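Local structure of aminoglycoside phosphotransferase (Streptomyces rimosus, 6FUC) at residues A[70-75]-A[86-91]. The protein is an aminoglycoside phosphotransferase of the APH(3'') class, a kinase-like enzyme that probably inactivates streptomycin by transferring a phosphate group from ATP. Numbering follows the deposited sequence.
Sequences GPRVLD and LTSTVE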
# COMPACT_ATOMS: atom_id res chain seq x y z
N GLY A 70 11.28 -4.39 5.91
CA GLY A 70 10.53 -3.14 5.89
C GLY A 70 11.32 -2.07 6.64
O GLY A 70 12.44 -2.28 7.07
N PRO A 71 10.75 -0.89 6.77
CA PRO A 71 11.40 0.22 7.47
C PRO A 71 11.48 -0.03 8.96
O PRO A 71 10.79 -0.91 9.51
CB PRO A 71 10.50 1.40 7.16
CG PRO A 71 9.46 0.96 6.23
CD PRO A 71 9.40 -0.53 6.34
N ARG A 72 12.28 0.79 9.63
CA ARG A 72 12.25 0.87 11.09
C ARG A 72 11.73 2.26 11.48
O ARG A 72 12.02 3.25 10.82
CB ARG A 72 13.65 0.68 11.68
CG ARG A 72 14.16 -0.71 11.36
CD ARG A 72 15.63 -0.89 11.72
NE ARG A 72 16.57 -0.07 10.93
CZ ARG A 72 17.21 1.02 11.39
NH1 ARG A 72 18.10 1.62 10.58
NH2 ARG A 72 16.94 1.54 12.58
N VAL A 73 10.98 2.28 12.59
CA VAL A 73 10.57 3.56 13.16
C VAL A 73 11.76 4.21 13.88
O VAL A 73 12.30 3.63 14.82
CB VAL A 73 9.38 3.43 14.10
CG1 VAL A 73 9.02 4.78 14.68
CG2 VAL A 73 8.18 2.79 13.38
N LEU A 74 12.12 5.42 13.44
CA LEU A 74 13.23 6.15 14.05
C LEU A 74 12.74 7.15 15.07
O LEU A 74 13.47 7.43 16.02
CB LEU A 74 14.06 6.83 12.95
CG LEU A 74 14.70 5.85 11.95
CD1 LEU A 74 15.43 6.59 10.87
CD2 LEU A 74 15.62 4.87 12.64
N ASP A 75 11.58 7.76 14.86
CA ASP A 75 11.04 8.69 15.86
C ASP A 75 9.54 8.89 15.58
O ASP A 75 9.05 8.62 14.48
CB ASP A 75 11.79 10.01 15.92
CG ASP A 75 11.74 10.70 17.30
OD1 ASP A 75 11.09 10.17 18.23
OD2 ASP A 75 12.34 11.81 17.38
N LEU A 86 8.97 9.30 11.63
CA LEU A 86 10.28 9.25 10.96
C LEU A 86 10.68 7.78 10.86
O LEU A 86 10.64 7.05 11.85
CB LEU A 86 11.33 10.04 11.75
CG LEU A 86 11.25 11.54 11.73
CD1 LEU A 86 10.02 12.09 12.39
CD2 LEU A 86 12.48 12.14 12.36
N THR A 87 11.06 7.32 9.64
CA THR A 87 11.43 5.97 9.39
C THR A 87 12.73 5.88 8.58
O THR A 87 13.12 6.80 7.88
CB THR A 87 10.30 5.22 8.64
OG1 THR A 87 9.96 5.95 7.44
CG2 THR A 87 9.04 5.01 9.52
N SER A 88 13.37 4.71 8.69
CA SER A 88 14.55 4.45 7.87
C SER A 88 14.12 4.21 6.40
O SER A 88 13.12 3.56 6.11
CB SER A 88 15.33 3.29 8.43
OG SER A 88 14.53 2.12 8.47
N THR A 89 14.97 4.66 5.47
CA THR A 89 14.82 4.29 4.09
C THR A 89 15.01 2.82 3.89
O THR A 89 15.96 2.24 4.43
CB THR A 89 15.84 5.06 3.24
OG1 THR A 89 15.53 6.43 3.40
CG2 THR A 89 15.85 4.66 1.78
N VAL A 90 14.15 2.21 3.07
CA VAL A 90 14.39 0.89 2.54
C VAL A 90 15.15 1.10 1.26
O VAL A 90 14.58 1.56 0.28
CB VAL A 90 13.10 0.11 2.35
CG1 VAL A 90 13.42 -1.22 1.70
CG2 VAL A 90 12.41 -0.10 3.71
N GLU A 91 16.46 0.84 1.28
CA GLU A 91 17.28 1.16 0.13
C GLU A 91 16.98 0.30 -1.07
O GLU A 91 16.79 -0.90 -0.91
CB GLU A 91 18.74 1.09 0.47
CG GLU A 91 19.18 2.00 1.61
CD GLU A 91 19.31 3.47 1.26
OE1 GLU A 91 19.36 3.87 0.07
OE2 GLU A 91 19.40 4.27 2.23
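A classic beta bulge sets two residues, Leu-74 and Asp-75, opposite the single Leu-86 in the antiparallel hairpin of strands 73-79 and 82-88. Leu-86 O takes both bulge amides from the same face of its carbonyl plane, Leu-74 N at 2.7 Å and Asp-75 N at 3.2 Å, while Leu-86 N returns a bond to Asp-75 O. Val-73 and Thr-87 form the next, non-hydrogen-bonded pair. The N-to-C directions of 73-75 and 86-88 stand at 138°, well short of exactly antiparallel.

Beyond that pair, Ser-88 N donates to Arg-72 O at 2.9 Å, and Thr-87 CA adds a CA-H...O contact to the same oxygen. The return bond comes from a side chain: Arg-72 N points its hydrogen at Ser-88 OG, 2.9 Å away, with a nearly straight N-H...O angle of 161°. Serine suits this place because its short hydroxyl, set between its own backbone N and carbonyl carbon (chi1 59°), can stand in for a backbone acceptor where the strands end. In one of its two modelled conformers, Arg-72 lays a guanidinium face over the same OG, offset toward the rim. Leu-74 lays CD1 against the Thr-87 to Ser-88 peptide, 3.5 Å from Ser-88 N, its branched end giving that polar link an apolar cover. Farther along, Val-90 CG2 packs against the Pro-71 ring, 4.0 Å from Pro-71 CD; the proline has no amide hydrogen to offer here.

Strand 73-79 is an outermost strand of the five-stranded antiparallel sheet, and 82-88 lies between it and strand 40-45. Thr-87 bonds through its backbone to Tyr-41, Leu-86 touches Ala-42 and Trp-20, and Pro-71 and Val-90 reach the loop residues Leu-210 and Ile-208.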